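Local coordinates for protein choline kinase (Streptococcus pneumoniae, PDB 4R78) that probably transfers a phosphate group to choline and holds adenosine monophosphate in the cleft of a protein kinase-like fold, at residues Leu40-Leu45 and Tyr53-Thr58; Gly47-Asn52 and Glu283-Tyr288; Glu162-Ala167 and Trp271-Val276; Leu266-Trp271 and Tyr293-Lys298. All blocks are in the same frame, centred on the assembly; numbering follows the deposited sequence.

Contact 1. Residues Leu40-Leu45 and Tyr53-Thr58; sequences LSVEQL and YLAKTT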
# COMPACT_ATOMS: atom_id res chain seq x y z
N LEU A 40 20.21 -3.11 20.50
CA LEU A 40 19.76 -2.84 21.86
C LEU A 40 18.32 -3.28 22.10
O LEU A 40 18.01 -3.91 23.11
CB LEU A 40 19.93 -1.35 22.21
CG LEU A 40 21.34 -0.75 22.17
CD1 LEU A 40 21.27 0.77 22.17
CD2 LEU A 40 22.21 -1.26 23.31
N SER A 41 17.44 -2.96 21.15
CA SER A 41 16.02 -3.30 21.25
C SER A 41 15.33 -3.33 19.90
O SER A 41 15.72 -2.62 18.97
CB SER A 41 15.29 -2.31 22.17
OG SER A 41 15.48 -0.97 21.74
N VAL A 42 14.31 -4.19 19.80
CA VAL A 42 13.38 -4.19 18.67
C VAL A 42 11.98 -4.14 19.27
O VAL A 42 11.55 -5.09 19.93
CB VAL A 42 13.53 -5.44 17.77
CG1 VAL A 42 12.52 -5.41 16.63
CG2 VAL A 42 14.95 -5.56 17.22
N GLU A 43 11.29 -3.02 19.06
CA GLU A 43 9.97 -2.80 19.66
C GLU A 43 8.93 -2.55 18.58
O GLU A 43 9.22 -1.96 17.55
CB GLU A 43 10.00 -1.62 20.63
CG GLU A 43 11.00 -1.75 21.79
CD GLU A 43 10.65 -2.87 22.77
OE1 GLU A 43 9.45 -3.16 22.97
OE2 GLU A 43 11.60 -3.45 23.35
N GLN A 44 7.70 -3.00 18.84
CA GLN A 44 6.61 -2.79 17.90
C GLN A 44 6.18 -1.33 17.90
O GLN A 44 5.98 -0.72 18.96
CB GLN A 44 5.42 -3.71 18.22
CG GLN A 44 4.49 -3.93 17.04
CD GLN A 44 3.41 -4.97 17.30
OE1 GLN A 44 3.63 -5.97 17.98
NE2 GLN A 44 2.23 -4.75 16.73
N LEU A 45 6.09 -0.75 16.70
CA LEU A 45 5.57 0.60 16.54
C LEU A 45 4.05 0.52 16.52
O LEU A 45 3.47 -0.56 16.55
CB LEU A 45 6.07 1.23 15.23
CG LEU A 45 7.51 1.75 15.19
CD1 LEU A 45 7.96 1.88 13.76
CD2 LEU A 45 7.65 3.08 15.93
N TYR A 53 8.18 -1.93 13.15
CA TYR A 53 9.06 -2.00 14.32
C TYR A 53 10.12 -0.91 14.30
O TYR A 53 10.57 -0.47 13.24
CB TYR A 53 9.74 -3.37 14.41
CG TYR A 53 8.77 -4.52 14.52
CD1 TYR A 53 8.44 -5.05 15.77
CD2 TYR A 53 8.18 -5.07 13.39
CE1 TYR A 53 7.54 -6.10 15.88
CE2 TYR A 53 7.28 -6.11 13.49
CZ TYR A 53 6.96 -6.62 14.73
OH TYR A 53 6.06 -7.65 14.84
N LEU A 54 10.52 -0.49 15.50
CA LEU A 54 11.65 0.41 15.67
C LEU A 54 12.80 -0.37 16.28
O LEU A 54 12.66 -0.94 17.36
CB LEU A 54 11.27 1.60 16.56
CG LEU A 54 12.38 2.57 16.97
CD1 LEU A 54 12.98 3.26 15.76
CD2 LEU A 54 11.84 3.60 17.96
N ALA A 55 13.92 -0.41 15.57
CA ALA A 55 15.11 -1.10 16.05
C ALA A 55 16.16 -0.10 16.48
O ALA A 55 16.51 0.80 15.72
CB ALA A 55 15.65 -2.01 14.97
N LYS A 56 16.65 -0.26 17.70
CA LYS A 56 17.69 0.61 18.23
C LYS A 56 19.00 -0.14 18.35
O LYS A 56 19.05 -1.24 18.90
CB LYS A 56 17.26 1.22 19.57
CG LYS A 56 16.09 2.19 19.45
CD LYS A 56 15.73 2.81 20.79
CE LYS A 56 14.49 3.69 20.66
NZ LYS A 56 14.11 4.33 21.95
N THR A 57 20.05 0.45 17.79
CA THR A 57 21.40 -0.08 17.89
C THR A 57 22.27 0.97 18.59
O THR A 57 21.80 2.07 18.88
CB THR A 57 21.99 -0.43 16.50
OG1 THR A 57 22.26 0.77 15.77
CG2 THR A 57 21.03 -1.32 15.70
N THR A 58 23.53 0.63 18.85
CA THR A 58 24.45 1.52 19.56
C THR A 58 24.43 2.97 19.05
O THR A 58 24.28 3.91 19.84
CB THR A 58 25.90 0.98 19.50
OG1 THR A 58 25.92 -0.38 19.97
CG2 THR A 58 26.84 1.82 20.36
O HOH W 1 13.50 -0.23 19.92

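Contact 2. Residues Gly47-Asn52 and Glu283-Tyr288; sequences GMTNQN and EDFGDY. With AMP (adenosine monophosphate), chain C; MES (2-(N-morpholino)-ethanesulfonic acid), chain B.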
# COMPACT_ATOMS: atom_id res chain seq x y z
N GLY A 47 0.05 1.32 15.01
CA GLY A 47 -0.62 0.98 13.78
C GLY A 47 -1.51 -0.25 13.87
O GLY A 47 -1.49 -1.00 14.85
N MET A 48 -2.26 -0.44 12.80
CA MET A 48 -3.23 -1.51 12.68
C MET A 48 -2.59 -2.90 12.67
O MET A 48 -3.06 -3.81 13.37
CB MET A 48 -4.01 -1.27 11.39
CG MET A 48 -5.01 -2.32 11.05
SD MET A 48 -5.78 -1.82 9.52
CE MET A 48 -6.77 -3.26 9.21
N THR A 49 -1.53 -3.06 11.87
CA THR A 49 -0.90 -4.37 11.68
C THR A 49 0.30 -4.58 12.59
O THR A 49 0.76 -3.64 13.25
CB THR A 49 -0.43 -4.57 10.21
OG1 THR A 49 0.76 -3.82 9.96
CG2 THR A 49 -1.53 -4.17 9.22
N ASN A 50 0.82 -5.81 12.60
CA ASN A 50 2.01 -6.16 13.38
C ASN A 50 3.30 -6.10 12.56
O ASN A 50 4.29 -6.75 12.90
CB ASN A 50 1.84 -7.56 14.01
CG ASN A 50 1.71 -8.68 12.98
OD1 ASN A 50 1.96 -8.49 11.78
ND2 ASN A 50 1.31 -9.86 13.44
N GLN A 51 3.28 -5.32 11.48
CA GLN A 51 4.42 -5.28 10.55
C GLN A 51 5.55 -4.33 10.94
O GLN A 51 6.69 -4.51 10.50
CB GLN A 51 3.95 -4.91 9.15
CG GLN A 51 3.04 -5.92 8.50
CD GLN A 51 2.55 -5.43 7.16
OE1 GLN A 51 3.07 -5.82 6.11
NE2 GLN A 51 1.57 -4.53 7.18
N ASN A 52 5.24 -3.31 11.73
CA ASN A 52 6.14 -2.17 11.88
C ASN A 52 6.86 -2.13 13.22
O ASN A 52 6.25 -2.28 14.28
CB ASN A 52 5.37 -0.88 11.62
CG ASN A 52 4.73 -0.87 10.24
OD1 ASN A 52 5.42 -0.91 9.23
ND2 ASN A 52 3.40 -0.86 10.20
N GLU A 283 -4.15 -12.07 13.78
CA GLU A 283 -4.45 -10.67 14.05
C GLU A 283 -5.95 -10.44 14.21
O GLU A 283 -6.76 -11.28 13.82
CB GLU A 283 -3.85 -9.75 12.99
CG GLU A 283 -2.33 -9.61 13.10
CD GLU A 283 -1.74 -8.71 12.04
OE1 GLU A 283 -1.67 -9.13 10.86
OE2 GLU A 283 -1.34 -7.58 12.37
N ASP A 284 -6.31 -9.30 14.79
CA ASP A 284 -7.70 -8.96 15.08
C ASP A 284 -7.95 -7.54 14.61
O ASP A 284 -7.52 -6.60 15.27
CB ASP A 284 -7.96 -9.08 16.59
CG ASP A 284 -9.34 -8.57 17.01
OD1 ASP A 284 -10.22 -8.37 16.14
OD2 ASP A 284 -9.54 -8.38 18.23
N PHE A 285 -8.64 -7.39 13.48
CA PHE A 285 -8.96 -6.07 12.94
C PHE A 285 -10.43 -5.72 13.11
O PHE A 285 -10.94 -4.80 12.47
CB PHE A 285 -8.56 -5.94 11.46
CG PHE A 285 -7.10 -6.23 11.17
CD1 PHE A 285 -6.10 -6.02 12.13
CD2 PHE A 285 -6.71 -6.70 9.92
CE1 PHE A 285 -4.76 -6.29 11.84
CE2 PHE A 285 -5.38 -6.96 9.62
CZ PHE A 285 -4.40 -6.76 10.58
N GLY A 286 -11.12 -6.46 13.98
CA GLY A 286 -12.53 -6.20 14.28
C GLY A 286 -13.38 -6.21 13.02
O GLY A 286 -13.29 -7.14 12.22
N ASP A 287 -14.18 -5.17 12.85
CA ASP A 287 -15.07 -5.04 11.70
C ASP A 287 -14.46 -4.30 10.50
O ASP A 287 -15.18 -3.93 9.57
CB ASP A 287 -16.37 -4.34 12.11
CG ASP A 287 -17.40 -5.29 12.67
OD1 ASP A 287 -17.09 -6.49 12.87
OD2 ASP A 287 -18.53 -4.83 12.92
N TYR A 288 -13.15 -4.11 10.51
CA TYR A 288 -12.48 -3.43 9.40
C TYR A 288 -12.84 -4.03 8.03
O TYR A 288 -13.22 -3.31 7.11
CB TYR A 288 -10.95 -3.42 9.60
CG TYR A 288 -10.18 -2.87 8.41
CD1 TYR A 288 -9.93 -1.50 8.30
CD2 TYR A 288 -9.69 -3.71 7.42
CE1 TYR A 288 -9.22 -0.98 7.22
CE2 TYR A 288 -8.99 -3.21 6.33
CZ TYR A 288 -8.75 -1.85 6.24
OH TYR A 288 -8.06 -1.37 5.16
P AMP C . 2.36 2.34 7.79
O1P AMP C . 1.73 1.24 6.96
O2P AMP C . 1.70 2.57 9.13
O3P AMP C . 2.65 3.60 7.02
O5' AMP C . 3.82 1.78 8.17
C5' AMP C . 4.92 2.67 8.31
C4' AMP C . 4.67 3.62 9.47
O4' AMP C . 5.86 3.76 10.25
C3' AMP C . 4.31 5.02 8.97
O3' AMP C . 2.90 5.26 9.11
C2' AMP C . 5.12 5.97 9.83
O2' AMP C . 4.34 6.45 10.92
C1' AMP C . 6.25 5.13 10.39
N9 AMP C . 7.51 5.39 9.64
C8 AMP C . 7.86 4.84 8.46
N7 AMP C . 9.07 5.28 8.04
C5 AMP C . 9.53 6.13 8.97
C6 AMP C . 10.75 6.94 9.15
N6 AMP C . 11.74 6.92 8.21
N1 AMP C . 10.85 7.70 10.26
C2 AMP C . 9.88 7.73 11.19
N3 AMP C . 8.74 7.01 11.10
C4 AMP C . 8.51 6.21 10.03
O1 MES B . -6.01 -2.03 3.42
C2 MES B . -5.33 -2.51 4.56
C3 MES B . -4.18 -3.34 4.04
N4 MES B . -3.35 -2.47 3.22
C5 MES B . -3.89 -1.37 2.41
C6 MES B . -5.29 -0.94 2.84
C7 MES B . -1.93 -2.76 3.14
C8 MES B . -1.23 -2.13 4.34
S MES B . 0.29 -2.80 4.50
O1S MES B . 1.20 -2.22 3.49
O2S MES B . 0.81 -2.48 5.85
O3S MES B . 0.19 -4.26 4.31
O HOH W 2 -2.16 -6.29 14.61
O HOH W 3 0.35 -7.89 9.47

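Contact 3. Residues Glu162-Ala167 and Trp271-Val276; sequences EQIPYA and WSLWTV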
# COMPACT_ATOMS: atom_id res chain seq x y z
N GLU A 162 -11.03 -20.62 5.60
CA GLU A 162 -12.41 -20.67 6.05
C GLU A 162 -13.41 -20.42 4.92
O GLU A 162 -13.06 -19.84 3.89
CB GLU A 162 -12.63 -19.65 7.18
CG GLU A 162 -12.71 -18.19 6.72
CD GLU A 162 -12.54 -17.21 7.86
OE1 GLU A 162 -11.40 -17.07 8.36
OE2 GLU A 162 -13.53 -16.56 8.24
N GLN A 163 -14.65 -20.87 5.12
CA GLN A 163 -15.74 -20.44 4.26
C GLN A 163 -15.80 -18.91 4.33
O GLN A 163 -15.73 -18.34 5.42
CB GLN A 163 -17.06 -21.04 4.73
CG GLN A 163 -18.21 -20.91 3.73
CD GLN A 163 -19.59 -21.04 4.36
OE1 GLN A 163 -19.74 -21.56 5.47
NE2 GLN A 163 -20.61 -20.58 3.65
N ILE A 164 -15.90 -18.26 3.17
CA ILE A 164 -15.88 -16.79 3.13
C ILE A 164 -16.91 -16.23 4.11
O ILE A 164 -18.10 -16.57 4.03
CB ILE A 164 -16.09 -16.25 1.68
CG1 ILE A 164 -14.92 -16.66 0.77
CG2 ILE A 164 -16.28 -14.73 1.68
CD1 ILE A 164 -13.54 -16.12 1.18
N PRO A 165 -16.46 -15.38 5.07
CA PRO A 165 -17.35 -14.96 6.15
C PRO A 165 -18.31 -13.83 5.77
O PRO A 165 -19.21 -13.49 6.56
CB PRO A 165 -16.38 -14.48 7.23
CG PRO A 165 -15.21 -13.98 6.46
CD PRO A 165 -15.09 -14.89 5.27
N TYR A 166 -18.13 -13.26 4.59
CA TYR A 166 -18.92 -12.11 4.16
C TYR A 166 -20.24 -12.55 3.55
O TYR A 166 -20.32 -13.58 2.89
CB TYR A 166 -18.12 -11.23 3.19
CG TYR A 166 -16.84 -10.68 3.78
CD1 TYR A 166 -16.84 -10.05 5.03
CD2 TYR A 166 -15.63 -10.78 3.09
CE1 TYR A 166 -15.67 -9.55 5.58
CE2 TYR A 166 -14.45 -10.27 3.64
CZ TYR A 166 -14.48 -9.66 4.88
OH TYR A 166 -13.33 -9.15 5.44
N ALA A 167 -21.27 -11.74 3.78
CA ALA A 167 -22.64 -12.07 3.36
C ALA A 167 -22.85 -11.97 1.85
O ALA A 167 -22.35 -11.05 1.20
CB ALA A 167 -23.62 -11.17 4.08
N TRP A 271 -9.10 -5.67 -0.27
CA TRP A 271 -8.64 -5.46 1.11
C TRP A 271 -9.54 -6.12 2.16
O TRP A 271 -9.08 -6.45 3.26
CB TRP A 271 -8.38 -3.97 1.40
CG TRP A 271 -7.30 -3.37 0.52
CD1 TRP A 271 -7.43 -2.31 -0.34
CD2 TRP A 271 -5.93 -3.80 0.40
NE1 TRP A 271 -6.24 -2.05 -0.98
CE2 TRP A 271 -5.30 -2.95 -0.54
CE3 TRP A 271 -5.17 -4.83 0.99
CZ2 TRP A 271 -3.95 -3.09 -0.91
CZ3 TRP A 271 -3.83 -4.96 0.64
CH2 TRP A 271 -3.24 -4.10 -0.31
N SER A 272 -10.81 -6.35 1.83
CA SER A 272 -11.67 -7.14 2.72
C SER A 272 -11.20 -8.60 2.78
O SER A 272 -11.26 -9.23 3.83
CB SER A 272 -13.16 -7.04 2.34
OG SER A 272 -13.49 -7.88 1.25
N LEU A 273 -10.69 -9.11 1.66
CA LEU A 273 -10.19 -10.49 1.61
C LEU A 273 -8.83 -10.59 2.30
O LEU A 273 -8.57 -11.54 3.05
CB LEU A 273 -10.14 -11.02 0.17
CG LEU A 273 -11.49 -11.20 -0.54
CD1 LEU A 273 -11.30 -11.43 -2.03
CD2 LEU A 273 -12.32 -12.34 0.08
N TRP A 274 -7.98 -9.59 2.07
CA TRP A 274 -6.73 -9.42 2.82
C TRP A 274 -6.98 -9.50 4.33
O TRP A 274 -6.21 -10.14 5.06
CB TRP A 274 -6.10 -8.08 2.42
CG TRP A 274 -4.87 -7.67 3.19
CD1 TRP A 274 -3.56 -7.93 2.87
CD2 TRP A 274 -4.83 -6.89 4.39
NE1 TRP A 274 -2.72 -7.37 3.80
CE2 TRP A 274 -3.47 -6.72 4.74
CE3 TRP A 274 -5.81 -6.31 5.21
CZ2 TRP A 274 -3.06 -6.01 5.88
CZ3 TRP A 274 -5.42 -5.60 6.34
CH2 TRP A 274 -4.05 -5.45 6.66
N THR A 275 -8.05 -8.86 4.80
CA THR A 275 -8.40 -8.84 6.22
C THR A 275 -8.65 -10.25 6.75
O THR A 275 -8.10 -10.62 7.79
CB THR A 275 -9.64 -7.95 6.48
OG1 THR A 275 -9.36 -6.62 6.05
CG2 THR A 275 -9.98 -7.93 7.97
N VAL A 276 -9.45 -11.02 6.02
CA VAL A 276 -9.75 -12.40 6.43
C VAL A 276 -8.47 -13.21 6.58
O VAL A 276 -8.27 -13.89 7.59
CB VAL A 276 -10.72 -13.09 5.45
CG1 VAL A 276 -11.02 -14.52 5.90
CG2 VAL A 276 -12.01 -12.31 5.35

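Contact 4. Residues Leu266-Trp271 and Tyr293-Lys298; sequences LQDTIW and YQRAVK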
# COMPACT_ATOMS: atom_id res chain seq x y z
N LEU A 266 -13.08 -2.46 -6.42
CA LEU A 266 -12.09 -3.54 -6.46
C LEU A 266 -11.20 -3.51 -5.22
O LEU A 266 -10.87 -4.56 -4.68
CB LEU A 266 -11.25 -3.47 -7.74
CG LEU A 266 -11.97 -3.75 -9.06
CD1 LEU A 266 -10.99 -3.69 -10.21
CD2 LEU A 266 -12.65 -5.10 -9.03
N GLN A 267 -10.84 -2.31 -4.77
CA GLN A 267 -10.02 -2.15 -3.57
C GLN A 267 -10.74 -2.62 -2.31
O GLN A 267 -10.17 -3.36 -1.52
CB GLN A 267 -9.55 -0.70 -3.43
CG GLN A 267 -8.40 -0.39 -4.36
CD GLN A 267 -8.21 1.08 -4.68
OE1 GLN A 267 -7.67 1.43 -5.74
NE2 GLN A 267 -8.64 1.94 -3.78
N ASP A 268 -11.99 -2.21 -2.13
CA ASP A 268 -12.75 -2.66 -0.98
C ASP A 268 -12.89 -4.18 -0.95
O ASP A 268 -12.79 -4.80 0.11
CB ASP A 268 -14.11 -1.97 -0.91
CG ASP A 268 -14.05 -0.62 -0.23
OD1 ASP A 268 -13.12 -0.38 0.57
OD2 ASP A 268 -14.94 0.21 -0.49
N THR A 269 -13.08 -4.78 -2.13
CA THR A 269 -13.18 -6.24 -2.24
C THR A 269 -11.85 -6.89 -1.86
O THR A 269 -11.81 -7.75 -0.97
CB THR A 269 -13.60 -6.67 -3.66
OG1 THR A 269 -14.84 -6.04 -4.00
CG2 THR A 269 -13.77 -8.17 -3.73
N ILE A 270 -10.78 -6.46 -2.51
CA ILE A 270 -9.45 -7.03 -2.27
C ILE A 270 -9.00 -6.88 -0.82
O ILE A 270 -8.58 -7.86 -0.19
CB ILE A 270 -8.41 -6.45 -3.27
CG1 ILE A 270 -8.68 -7.03 -4.66
CG2 ILE A 270 -6.98 -6.76 -2.81
CD1 ILE A 270 -8.06 -6.26 -5.80
N TRP A 271 -9.10 -5.67 -0.27
CA TRP A 271 -8.64 -5.46 1.11
C TRP A 271 -9.54 -6.12 2.16
O TRP A 271 -9.08 -6.45 3.26
CB TRP A 271 -8.38 -3.97 1.40
CG TRP A 271 -7.30 -3.37 0.52
CD1 TRP A 271 -7.43 -2.31 -0.34
CD2 TRP A 271 -5.93 -3.80 0.40
NE1 TRP A 271 -6.24 -2.05 -0.98
CE2 TRP A 271 -5.30 -2.95 -0.54
CE3 TRP A 271 -5.17 -4.83 0.99
CZ2 TRP A 271 -3.95 -3.09 -0.91
CZ3 TRP A 271 -3.83 -4.96 0.64
CH2 TRP A 271 -3.24 -4.10 -0.31
N TYR A 293 -16.09 -4.45 2.94
CA TYR A 293 -16.92 -5.29 2.08
C TYR A 293 -18.29 -4.67 1.83
O TYR A 293 -18.76 -4.63 0.70
CB TYR A 293 -17.05 -6.68 2.70
CG TYR A 293 -17.85 -7.67 1.89
CD1 TYR A 293 -17.25 -8.41 0.87
CD2 TYR A 293 -19.20 -7.89 2.16
CE1 TYR A 293 -17.98 -9.33 0.12
CE2 TYR A 293 -19.94 -8.81 1.43
CZ TYR A 293 -19.32 -9.53 0.41
OH TYR A 293 -20.04 -10.45 -0.31
N GLN A 294 -18.92 -4.17 2.89
CA GLN A 294 -20.21 -3.50 2.77
C GLN A 294 -20.12 -2.26 1.87
O GLN A 294 -21.05 -1.95 1.13
CB GLN A 294 -20.78 -3.16 4.16
CG GLN A 294 -22.13 -2.40 4.15
CD GLN A 294 -23.18 -3.02 3.23
OE1 GLN A 294 -23.29 -4.24 3.11
NE2 GLN A 294 -23.96 -2.17 2.58
N ARG A 295 -18.99 -1.56 1.93
CA ARG A 295 -18.77 -0.41 1.06
C ARG A 295 -18.62 -0.82 -0.41
O ARG A 295 -19.03 -0.06 -1.30
CB ARG A 295 -17.58 0.43 1.55
CG ARG A 295 -17.51 1.83 0.95
CD ARG A 295 -16.51 2.71 1.69
NE ARG A 295 -15.16 2.12 1.69
CZ ARG A 295 -14.14 2.55 2.43
NH1 ARG A 295 -14.28 3.58 3.25
NH2 ARG A 295 -12.97 1.94 2.34
N ALA A 296 -18.06 -2.00 -0.66
CA ALA A 296 -18.05 -2.57 -2.01
C ALA A 296 -19.48 -2.82 -2.49
O ALA A 296 -19.83 -2.51 -3.63
CB ALA A 296 -17.23 -3.86 -2.05
N VAL A 297 -20.31 -3.37 -1.60
CA VAL A 297 -21.72 -3.62 -1.90
C VAL A 297 -22.43 -2.31 -2.24
O VAL A 297 -23.14 -2.23 -3.25
CB VAL A 297 -22.40 -4.37 -0.72
CG1 VAL A 297 -23.92 -4.41 -0.89
CG2 VAL A 297 -21.84 -5.78 -0.60
N LYS A 298 -22.21 -1.29 -1.42
CA LYS A 298 -22.76 0.06 -1.64
C LYS A 298 -22.29 0.64 -2.97
O LYS A 298 -23.09 1.20 -3.73
CB LYS A 298 -22.34 0.98 -0.48
CG LYS A 298 -22.91 2.39 -0.55
CD LYS A 298 -22.34 3.26 0.57
CE LYS A 298 -22.77 4.72 0.44
NZ LYS A 298 -24.20 4.93 0.77
O HOH W 4 -16.34 0.49 -2.82

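Contact 1. Residues Leu40-Leu45 and Tyr53-Thr58
Leu40 and Ser41 both face Lys56, which makes this end of the hairpin a classic beta bulge: Lys56 O takes the N-H of Leu40 at 2.7 Å (N to O) and, on a longer bond, the N-H of Ser41 at 3.3 Å (N to O). Past the bulge the strands run antiparallel in regular alternation, Glu43 with Leu54 a hydrogen-bonded pair, Val42 with Ala55 and Gln44 with Tyr53 non-hydrogen-bonded ones. On the face shared by Ser41, Glu43, Leu54 and Lys56, Ser41 OG is tucked between its own N and carbonyl carbon (chi1 55°), where it lies 3.6 Å from Lys56 CB. A water joins this hydroxyl to Leu54 O, a carbonyl that also receives Glu43 N. Beyond CG the lysine chain is extended and carries its amine away from strand 39-44. Val42 and Ala55 occupy the other face, and Val42 straddles its neighbours, CG1 touching Tyr53 CB at 4.1 Å while CG2 turns to Ala55 CB. With CG of Tyr53 beside its backbone N (chi1 -60°), the ring comes obliquely against Gln44: CD1 comes within 3.6 Å of Gln44 CA, and CE1 meets Gln44 CG at 3.9 Å. Leu45 forks at the far end, CD1 on the Tyr53 carbonyl and CD2 against Leu54 CB at 4.0 Å. The hairpin forms one border of the five-stranded sheet of the N-terminal lobe. Strand 39-44 is outermost, strand 61-66 pairs with the other side of 52-57, and helix 20-30 packs on Tyr53 and Ala55 through Met21, Ile25 and Ile29.

Contact 2. Residues Gly47-Asn52 and Glu283-Tyr288
The loop joining the first two strands, in the place of the glycine-rich loop of protein kinases, reaches across to the linker between the last two helices, and Met48 makes the main apolar touch. Its chain is fully extended (chi1 176°), which carries Met48 CE between two rings: it stands over the centre of the Tyr288 ring, 3.4 Å from the centroid, and over the Phe285 face nearer the rim, 3.8 Å from that centroid. SD follows above the Tyr288 face, a Met-aromatic contact. Glu283 supplies the polar half. Its OE2 accepts the N-H of Asn50 at 2.8 Å (N to OE2) on a bent bond (131° at the hydrogen), while its carboxylate stacks on the Asn50 amide with the planes 7° apart. Two waters extend the grip, one joining Met48 O to Glu283 OE2, the other Asn50 OD1 to Glu283 OE1. A loop of the N-terminal lobe thus meets one of the C-terminal lobe, the latter shaped by a type II' turn from Phe285 to Tyr288. MES, probably from the crystallisation liquor, spans them as well: Gln51 NE2 donates to its sulfonate O2S at 2.6 Å, and Tyr288 OH to its morpholine O1. Asn52 lines the adenosine monophosphate pocket, its OD1 3.3 Å from O5'.

Contact 3. Residues Glu162-Ala167 and Trp271-Val276
With its CG set beside the backbone N (chi1 -60°), Tyr166 sends its ring out toward helix 257-280, and Val276, whose CG1 is anti to its own N (chi1 -180°), turns CG2 toward it. The phenol OH of Tyr166 donates to Ser272 O at 2.6 Å, a short bond in which the carbonyl oxygen lies at the ring edge, near its plane, while the donor stands 35° out of the carbonyl plane. That oxygen also takes a weak helical bond from Val276 N. Val276 CG2 slides past the ring, 3.4 Å from Tyr166 OH, and meets Pro165 CG tip to tip at 3.8 Å. Val276 CG1 is covered by the Glu162 carboxylate, with Glu162 OE1 3.6 Å away. The Ile164 and Leu273 side chains cross at about a right angle, CD1 of the first touching CD2 of the second. Ser272 OG lies 3.5 Å from Tyr166 CE2, but its hydrogen bond goes back to Thr269 O within the helix. The connection between helices 149-159 and 169-177 is thereby held on the flank of helix 257-280; helix 288-303 also packs on Tyr166, Tyr293 stacking on its ring and Val290 touching it, and Leu273 reaches on to Ile153 and Tyr156 of helix 149-159.

Contact 4. Residues Leu266-Trp271 and Tyr293-Lys298
Arg295 grips Asp268 side-on through two nitrogens, a bidentate salt bridge from one helix to the next. Arg295 NE donates to Asp268 OD2 at 2.9 Å and NH2 to Asp268 OD1, also at 2.9 Å, the latter on the syn lone pair; both bonds are nearly straight, and carboxylate and guanidinium lie only 23° from coplanar. The arginine gets there by a bend at chi3 (58°), which turns the edge of its guanidinium to the acid. Nearer the backbone, Arg295 CB lies 3.3 Å from Asp268 OD2. A water donates to that same oxygen at 2.7 Å and to Arg295 O, while Asp268 OD1 has a further salt bridge to Arg292 NE. Two arginines and a water thus surround a buried carboxylate, which would probably favour its charged form and fixes its rotation. The pair ties together the last two long helices of the C-terminal lobe, 257-280 and 288-303, an antiparallel helical hairpin whose segments here pass 7.9 Å apart at a crossing angle of -152°. The small Ala296 at the closest backbone approach is consistent with so short a spacing: Ala296 CB meets Asp268 CB at 3.8 Å and lies at the same 3.8 Å from Thr269 OG1. That hydroxyl has its hydrogen bond within its own helix, to Ile265 O. Tyr293 points its side chain away from helix 257-280, its OH bonded to Ala167 O. Leu232 of helix 223-233 touches both Asp268 and Arg295; Val176 of helix 169-177 packs on Thr269.

Overall arrangement
The contacts run from the N-terminal sheet into the helical lobe. Contact 1 pairs strands 39-44 and 52-57, and contact 2 takes the loop between them to the other lobe; their centres are about 20 Å apart and a backbone hydrogen bond between Leu45 and Asn52 joins them. Contacts 3 and 4, with centres about 11 Å apart, share Trp271 and helix 257-280. Trp274 and Thr275 of contact 3 touch contact 2, whose centre is about 14 Å away, whereas contact 1 lies about 35 Å from contact 4, centre to centre. Along the chain contact 1 closes before contacts 3 and 4, which cross each other; contact 2 ties the loop beside the nucleotide pocket to the helical lobe.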